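PDB 5SZR: protein Pcdhgb2 from Mus musculus, which probably mediates calcium-dependent cell adhesion and may help to establish and maintain specific neuronal connections in the brain, here represented by extracellular cadherin domains 3 to 6. Local coordinates for residues 119-124 with 206-211; 321-326 with 356-361. One frame throughout, in Å; residues are numbered along the deposited sequence.

Interaction 1 of 2, residues 119-124 with 206-211; sequences LPEDSP and SDVNDN. With CA (calcium ion), chain N; CA (calcium ion), chain M; CA (calcium ion), chain O.
Pro120 and Ser206 form a parallel beta bridge, their CA atoms 4.8 Å apart, and the two segments run on from it in nearly the same direction. Two backbone bonds flank the bridge: Ser206 N donates to Leu119 O, and Glu121 N donates to Ser206 O over 3.3 Å. Immediately afterwards 119-124 leaves the sheet in a type I turn from Pro120 to Ser123, where Pro120 O accepts from both the N and the OG of Ser123. The Ser206 hydroxyl lies against the proline, its OG 3.2 Å from Pro120 CA. Glu121 carries the contact farther. With CG between the backbone N and the carbonyl carbon (chi1 69°) and the chain extended beyond it, the carboxylate reaches the backbone N of Val208 and meets the carboxylate of Asp210 tip to tip, the two planes 72° apart. Glu121 OE1 accepts from Val208 N at 2.6 Å through its anti lone pair and also binds a calcium ion together with Asp207 OD1, Val208 O and Asp210 OD1; Asp207 has Asn247 as a further polar partner. OE2 binds a second calcium, 2.4 Å away, which Asp210 OD2 shares, so both carboxylates bridge the same pair of metals. Beside this polar cluster, Val208 CG2 packs at 3.5 Å from Asp122 OD2. Glu176 also bridges the two ions; Asp243 adds to the OE1 site and Asp174 to the OE2 site, while Asn209 OD1 and Asn211 O turn to a third calcium. This is the calcium-binding junction between successive cadherin repeats, in which an acidic residue following an edge strand meets the Asp-Val-Asn-Asp-Asn linker.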
ATOM      1  N   LEU A 119     -14.394   4.116  -9.608  1.00 52.51           N
ATOM      2  CA  LEU A 119     -13.710   4.159 -10.891  1.00 52.46           C
ATOM      3  C   LEU A 119     -12.534   3.194 -10.867  1.00 51.59           C
ATOM      4  O   LEU A 119     -11.567   3.435 -10.127  1.00 52.98           O
ATOM      5  CB  LEU A 119     -13.231   5.581 -11.181  1.00 50.25           C
ATOM      6  CG  LEU A 119     -12.552   5.862 -12.520  1.00 50.90           C
ATOM      7  CD1 LEU A 119     -13.506   5.590 -13.661  1.00 51.46           C
ATOM      8  CD2 LEU A 119     -12.056   7.297 -12.572  1.00 51.53           C
ATOM      9  N   PRO A 120     -12.569   2.098 -11.632  1.00 51.06           N
ATOM     10  CA  PRO A 120     -11.455   1.139 -11.617  1.00 51.63           C
ATOM     11  C   PRO A 120     -10.123   1.788 -11.966  1.00 54.48           C
ATOM     12  O   PRO A 120     -10.024   2.588 -12.898  1.00 60.94           O
ATOM     13  CB  PRO A 120     -11.863   0.110 -12.675  1.00 50.82           C
ATOM     14  CG  PRO A 120     -13.351   0.168 -12.692  1.00 50.72           C
ATOM     15  CD  PRO A 120     -13.725   1.592 -12.393  1.00 50.37           C
ATOM     16  N   GLU A 121      -9.087   1.416 -11.211  1.00 52.52           N
ATOM     17  CA  GLU A 121      -7.765   2.000 -11.401  1.00 51.77           C
ATOM     18  C   GLU A 121      -7.133   1.615 -12.733  1.00 49.00           C
ATOM     19  O   GLU A 121      -6.172   2.261 -13.157  1.00 48.74           O
ATOM     20  CB  GLU A 121      -6.840   1.579 -10.259  1.00 53.95           C
ATOM     21  CG  GLU A 121      -6.464   0.111 -10.269  1.00 51.84           C
ATOM     22  CD  GLU A 121      -5.501  -0.236  -9.156  1.00 52.92           C
ATOM     23  OE1 GLU A 121      -5.678  -1.299  -8.525  1.00 54.42           O
ATOM     24  OE2 GLU A 121      -4.575   0.562  -8.902  1.00 52.30           O
ATOM     25  N   ASP A 122      -7.633   0.573 -13.395  1.00 50.08           N
ATOM     26  CA  ASP A 122      -7.106   0.166 -14.688  1.00 53.25           C
ATOM     27  C   ASP A 122      -7.950   0.694 -15.844  1.00 51.65           C
ATOM     28  O   ASP A 122      -7.816   0.211 -16.974  1.00 50.08           O
ATOM     29  CB  ASP A 122      -6.978  -1.361 -14.754  1.00 55.53           C
ATOM     30  CG  ASP A 122      -8.319  -2.072 -14.670  1.00 62.35           C
ATOM     31  OD1 ASP A 122      -8.396  -3.241 -15.103  1.00 67.83           O
ATOM     32  OD2 ASP A 122      -9.293  -1.471 -14.174  1.00 63.00           O
ATOM     33  N   SER A 123      -8.804   1.679 -15.581  1.00 55.28           N
ATOM     34  CA  SER A 123      -9.615   2.288 -16.624  1.00 50.98           C
ATOM     35  C   SER A 123      -8.725   2.796 -17.755  1.00 49.20           C
ATOM     36  O   SER A 123      -7.720   3.468 -17.492  1.00 49.05           O
ATOM     37  CB  SER A 123     -10.445   3.440 -16.055  1.00 50.10           C
ATOM     38  OG  SER A 123     -11.542   2.957 -15.301  1.00 50.69           O
ATOM     39  N   PRO A 124      -9.053   2.497 -19.009  1.00 50.16           N
ATOM     40  CA  PRO A 124      -8.249   3.008 -20.123  1.00 53.12           C
ATOM     41  C   PRO A 124      -8.301   4.528 -20.197  1.00 54.62           C
ATOM     42  O   PRO A 124      -9.194   5.182 -19.649  1.00 50.52           O
ATOM     43  CB  PRO A 124      -8.904   2.379 -21.362  1.00 53.36           C
ATOM     44  CG  PRO A 124      -9.872   1.364 -20.852  1.00 52.76           C
ATOM     45  CD  PRO A 124     -10.240   1.757 -19.465  1.00 51.13           C
ATOM     46  N   SER A 206     -11.287   2.151  -7.339  1.00 53.79           N
ATOM     47  CA  SER A 206     -11.394   0.781  -6.856  1.00 56.43           C
ATOM     48  C   SER A 206     -10.147  -0.026  -7.230  1.00 54.56           C
ATOM     49  O   SER A 206      -9.413   0.308  -8.164  1.00 54.95           O
ATOM     50  CB  SER A 206     -12.652   0.107  -7.410  1.00 56.77           C
ATOM     51  OG  SER A 206     -12.645   0.098  -8.824  1.00 58.87           O
ATOM     52  N   ASP A 207      -9.922  -1.103  -6.485  1.00 53.87           N
ATOM     53  CA  ASP A 207      -8.672  -1.849  -6.570  1.00 54.95           C
ATOM     54  C   ASP A 207      -8.715  -2.916  -7.656  1.00 53.65           C
ATOM     55  O   ASP A 207      -9.755  -3.527  -7.916  1.00 51.20           O
ATOM     56  CB  ASP A 207      -8.341  -2.503  -5.226  1.00 54.54           C
ATOM     57  CG  ASP A 207      -7.003  -3.233  -5.242  1.00 57.76           C
ATOM     58  OD1 ASP A 207      -5.965  -2.570  -5.460  1.00 56.32           O
ATOM     59  OD2 ASP A 207      -6.986  -4.465  -5.024  1.00 54.67           O
ATOM     60  N   VAL A 208      -7.564  -3.126  -8.286  1.00 54.01           N
ATOM     61  CA  VAL A 208      -7.307  -4.218  -9.214  1.00 53.07           C
ATOM     62  C   VAL A 208      -6.076  -4.960  -8.702  1.00 55.47           C
ATOM     63  O   VAL A 208      -5.208  -4.371  -8.050  1.00 53.05           O
ATOM     64  CB  VAL A 208      -7.105  -3.690 -10.656  1.00 53.13           C
ATOM     65  CG1 VAL A 208      -6.603  -4.775 -11.592  1.00 54.85           C
ATOM     66  CG2 VAL A 208      -8.407  -3.106 -11.186  1.00 52.13           C
ATOM     67  N   ASN A 209      -6.018  -6.268  -8.959  1.00 53.64           N
ATOM     68  CA  ASN A 209      -4.871  -7.068  -8.532  1.00 52.72           C
ATOM     69  C   ASN A 209      -3.726  -6.838  -9.513  1.00 51.61           C
ATOM     70  O   ASN A 209      -3.469  -7.631 -10.423  1.00 54.19           O
ATOM     71  CB  ASN A 209      -5.234  -8.545  -8.437  1.00 53.64           C
ATOM     72  CG  ASN A 209      -4.123  -9.374  -7.812  1.00 53.88           C
ATOM     73  OD1 ASN A 209      -3.309  -8.859  -7.047  1.00 52.13           O
ATOM     74  ND2 ASN A 209      -4.085 -10.663  -8.137  1.00 54.99           N
ATOM     75  N   ASP A 210      -3.013  -5.728  -9.315  1.00 48.29           N
ATOM     76  CA  ASP A 210      -1.875  -5.394 -10.166  1.00 49.04           C
ATOM     77  C   ASP A 210      -0.561  -5.348  -9.393  1.00 50.36           C
ATOM     78  O   ASP A 210       0.422  -4.793  -9.889  1.00 52.72           O
ATOM     79  CB  ASP A 210      -2.120  -4.069 -10.893  1.00 50.30           C
ATOM     80  CG  ASP A 210      -2.493  -2.933  -9.946  1.00 50.06           C
ATOM     81  OD1 ASP A 210      -2.907  -3.213  -8.799  1.00 48.78           O
ATOM     82  OD2 ASP A 210      -2.374  -1.757 -10.357  1.00 50.48           O
ATOM     83  N   ASN A 211      -0.512  -5.932  -8.195  1.00 49.96           N
ATOM     84  CA  ASN A 211       0.706  -5.959  -7.390  1.00 50.32           C
ATOM     85  C   ASN A 211       0.983  -7.383  -6.940  1.00 49.94           C
ATOM     86  O   ASN A 211       0.145  -8.004  -6.279  1.00 50.56           O
ATOM     87  CB  ASN A 211       0.595  -5.033  -6.178  1.00 51.15           C
ATOM     88  CG  ASN A 211       0.651  -3.568  -6.559  1.00 52.92           C
ATOM     89  OD1 ASN A 211       1.731  -3.002  -6.732  1.00 53.35           O
ATOM     90  ND2 ASN A 211      -0.516  -2.945  -6.693  1.00 53.81           N
TER
HETATM   91 CA    CA N 711      -4.098  -2.625  -6.854  1.00 56.34          CA
HETATM   92 CA    CA M 710      -2.185   0.094  -8.969  1.00 54.11          CA
HETATM   93 CA    CA O 712      -1.850  -8.511  -5.167  1.00 47.03          CA
HETATM   94  O   HOH W   1       0.228  -0.512  -8.639  1.00 47.48           O
HETATM   95  O   HOH W   2      -1.634   1.203 -11.017  1.00 51.19           O

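Interaction 2 of 2, residues 321-326 with 356-361. With CA (calcium ion), chain R; CA (calcium ion), chain Q.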
ATOM      1  N   ASN A 321      28.220 -36.938  20.021  1.00 51.65           N
ATOM      2  CA  ASN A 321      29.047 -38.124  19.835  1.00 49.33           C
ATOM      3  C   ASN A 321      30.261 -38.017  20.744  1.00 48.70           C
ATOM      4  O   ASN A 321      30.997 -37.028  20.683  1.00 48.58           O
ATOM      5  CB  ASN A 321      29.487 -38.281  18.379  1.00 49.84           C
ATOM      6  CG  ASN A 321      28.337 -38.632  17.464  1.00 53.55           C
ATOM      7  OD1 ASN A 321      28.011 -39.807  17.280  1.00 55.49           O
ATOM      8  ND2 ASN A 321      27.716 -37.615  16.880  1.00 53.59           N
ATOM      9  N   ALA A 322      30.462 -39.030  21.583  1.00 47.35           N
ATOM     10  CA  ALA A 322      31.665 -39.095  22.392  1.00 46.47           C
ATOM     11  C   ALA A 322      32.807 -39.687  21.573  1.00 49.01           C
ATOM     12  O   ALA A 322      32.582 -40.544  20.713  1.00 50.97           O
ATOM     13  CB  ALA A 322      31.434 -39.942  23.635  1.00 44.14           C
ATOM     14  N   PRO A 323      34.039 -39.239  21.809  1.00 48.30           N
ATOM     15  CA  PRO A 323      35.179 -39.867  21.135  1.00 46.33           C
ATOM     16  C   PRO A 323      35.277 -41.339  21.503  1.00 45.71           C
ATOM     17  O   PRO A 323      34.845 -41.766  22.577  1.00 44.26           O
ATOM     18  CB  PRO A 323      36.388 -39.073  21.647  1.00 44.76           C
ATOM     19  CG  PRO A 323      35.911 -38.345  22.855  1.00 44.51           C
ATOM     20  CD  PRO A 323      34.442 -38.123  22.682  1.00 45.60           C
ATOM     21  N   ARG A 324      35.823 -42.127  20.580  1.00 48.06           N
ATOM     22  CA  ARG A 324      36.011 -43.552  20.801  1.00 52.90           C
ATOM     23  C   ARG A 324      37.428 -43.955  20.420  1.00 51.07           C
ATOM     24  O   ARG A 324      37.981 -43.468  19.428  1.00 48.62           O
ATOM     25  CB  ARG A 324      34.984 -44.385  20.016  1.00 59.78           C
ATOM     26  CG  ARG A 324      34.695 -43.887  18.621  1.00 65.45           C
ATOM     27  CD  ARG A 324      33.366 -44.434  18.119  1.00 70.44           C
ATOM     28  NE  ARG A 324      33.414 -45.874  17.880  1.00 73.92           N
ATOM     29  CZ  ARG A 324      33.719 -46.421  16.707  1.00 75.23           C
ATOM     30  NH1 ARG A 324      33.737 -47.741  16.571  1.00 75.48           N
ATOM     31  NH2 ARG A 324      34.007 -45.644  15.670  1.00 75.11           N
ATOM     32  N   VAL A 325      38.012 -44.839  21.225  1.00 51.20           N
ATOM     33  CA  VAL A 325      39.383 -45.286  21.016  1.00 50.14           C
ATOM     34  C   VAL A 325      39.385 -46.418  19.998  1.00 52.22           C
ATOM     35  O   VAL A 325      38.632 -47.389  20.130  1.00 54.44           O
ATOM     36  CB  VAL A 325      40.015 -45.728  22.344  1.00 49.43           C
ATOM     37  CG1 VAL A 325      41.453 -46.172  22.126  1.00 51.12           C
ATOM     38  CG2 VAL A 325      39.942 -44.603  23.369  1.00 46.06           C
ATOM     39  N   LEU A 326      40.226 -46.291  18.973  1.00 53.06           N
ATOM     40  CA  LEU A 326      40.392 -47.327  17.962  1.00 53.75           C
ATOM     41  C   LEU A 326      41.685 -48.113  18.113  1.00 55.63           C
ATOM     42  O   LEU A 326      41.749 -49.263  17.671  1.00 57.12           O
ATOM     43  CB  LEU A 326      40.351 -46.712  16.559  1.00 52.92           C
ATOM     44  CG  LEU A 326      39.083 -45.939  16.195  1.00 52.12           C
ATOM     45  CD1 LEU A 326      39.145 -45.474  14.749  1.00 50.50           C
ATOM     46  CD2 LEU A 326      37.851 -46.797  16.435  1.00 53.23           C
ATOM     47  N   ALA A 356      42.220 -42.105  18.360  1.00 50.53           N
ATOM     48  CA  ALA A 356      40.794 -41.939  18.601  1.00 49.17           C
ATOM     49  C   ALA A 356      40.172 -41.109  17.487  1.00 49.20           C
ATOM     50  O   ALA A 356      40.855 -40.343  16.801  1.00 48.14           O
ATOM     51  CB  ALA A 356      40.519 -41.275  19.954  1.00 48.67           C
ATOM     52  N   VAL A 357      38.857 -41.276  17.317  1.00 50.22           N
ATOM     53  CA  VAL A 357      38.073 -40.529  16.341  1.00 47.67           C
ATOM     54  C   VAL A 357      36.839 -39.961  17.034  1.00 47.37           C
ATOM     55  O   VAL A 357      36.513 -40.316  18.168  1.00 46.50           O
ATOM     56  CB  VAL A 357      37.657 -41.390  15.132  1.00 50.01           C
ATOM     57  CG1 VAL A 357      38.866 -41.752  14.289  1.00 51.59           C
ATOM     58  CG2 VAL A 357      36.923 -42.641  15.598  1.00 50.74           C
ATOM     59  N   ASP A 358      36.144 -39.076  16.321  1.00 48.09           N
ATOM     60  CA  ASP A 358      34.967 -38.392  16.854  1.00 47.74           C
ATOM     61  C   ASP A 358      34.062 -38.026  15.687  1.00 47.82           C
ATOM     62  O   ASP A 358      34.503 -37.354  14.751  1.00 47.20           O
ATOM     63  CB  ASP A 358      35.376 -37.143  17.643  1.00 48.18           C
ATOM     64  CG  ASP A 358      34.271 -36.625  18.541  1.00 49.68           C
ATOM     65  OD1 ASP A 358      33.170 -36.327  18.035  1.00 53.16           O
ATOM     66  OD2 ASP A 358      34.503 -36.512  19.761  1.00 50.56           O
ATOM     67  N   ALA A 359      32.802 -38.464  15.744  1.00 48.74           N
ATOM     68  CA  ALA A 359      31.884 -38.300  14.622  1.00 50.30           C
ATOM     69  C   ALA A 359      31.438 -36.857  14.406  1.00 52.93           C
ATOM     70  O   ALA A 359      30.844 -36.561  13.360  1.00 53.63           O
ATOM     71  CB  ALA A 359      30.651 -39.188  14.818  1.00 49.64           C
ATOM     72  N   ASP A 360      31.696 -35.959  15.354  1.00 53.45           N
ATOM     73  CA  ASP A 360      31.194 -34.595  15.248  1.00 55.22           C
ATOM     74  C   ASP A 360      32.102 -33.738  14.373  1.00 55.74           C
ATOM     75  O   ASP A 360      32.930 -34.269  13.623  1.00 56.18           O
ATOM     76  CB  ASP A 360      31.044 -33.988  16.643  1.00 54.45           C
ATOM     77  CG  ASP A 360      30.031 -34.735  17.493  1.00 53.89           C
ATOM     78  OD1 ASP A 360      29.011 -35.186  16.937  1.00 55.31           O
ATOM     79  OD2 ASP A 360      30.251 -34.881  18.711  1.00 53.74           O
ATOM     80  N   SER A 361      31.950 -32.417  14.454  1.00 55.39           N
ATOM     81  CA  SER A 361      32.721 -31.481  13.646  1.00 57.63           C
ATOM     82  C   SER A 361      33.253 -30.357  14.526  1.00 51.14           C
ATOM     83  O   SER A 361      32.810 -30.165  15.662  1.00 50.53           O
ATOM     84  CB  SER A 361      31.876 -30.899  12.505  1.00 62.40           C
ATOM     85  OG  SER A 361      31.355 -31.926  11.684  1.00 64.08           O
TER
HETATM   86 CA    CA R 715      32.286 -35.095  20.061  1.00 43.31          CA
HETATM   87 CA    CA Q 714      27.065 -33.885  16.034  1.00 52.64          CA
HETATM   88  O   HOH W   3      32.092 -40.732  17.663  1.00 45.00           O
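Asn321 and Asp360 cross at a slant, amide and carboxylate planes 60° apart, and are joined by two hydrogen bonds. Asn321 ND2 donates to Asp360 OD1 at 2.8 Å; the acceptor lies close to the amide plane, whereas ND2 comes in on the syn side, 32° out of the carboxylate plane. The backbone N of Asn321 takes the other oxygen, OD2, on its syn lone pair. Each oxygen also binds a calcium ion: OD1 one, OD2 the other, which Asn321 O reaches at 2.4 Å. Over the Asn321 amide sits the methyl of Ala359, 3.6 Å from CG. Asp358 lies alongside Pro323, both pointing the same way, its OD2 3.3 Å from the ring CD. Its CG is anti to the backbone N (chi1 -163°), a torsion that presents both oxygens to the calcium held by Asn321 O; OD1 additionally closes an Asx turn by accepting from Asp360 N. A water links Ala322 O to Ala359 N. Beyond it the segments become antiparallel strands, where Arg324 and Val357 form a hydrogen-bonded pair. Their side chains run side by side, and Leu326 crosses Val357 at about a right angle, CD1 3.7 Å from CG2. Asp411, Asn319 and Asn364 add ligands to the calcium gripped by Asp358, whereas Glu286, Asp317 and Asp320 serve the other. Two carboxylates so near each other would be expected to repel; the metals, the Asn321 donors and the backbone N-H of Asp360 probably offset that charge, consistent with the calcium dependence of cadherin linkers.

In the fold
Interactions 1 and 2 illustrate one principle, that short strand pairings hold calcium ligands from adjoining repeats and their linker, at separate junctions of the elongated chain, their centres about 65 Å apart and without touching. In interaction 1, partly buried, a parallel bridge links the edge strand of a repeat to the end of its last strand, and the linker leaves from there. Interaction 2, a surface contact, sits on the far side of such a linker: strand 324-327, which follows it, pairs antiparallel with strand 350-357 of the same sheet. The two therefore involve different sheets and opposite ends of the repeat. Chemistry follows place: 119-124 contributes a carboxylate to metals shared with the linker, whereas 321-326 supplies a carbonyl to calcium and N-H donors to an aspartate.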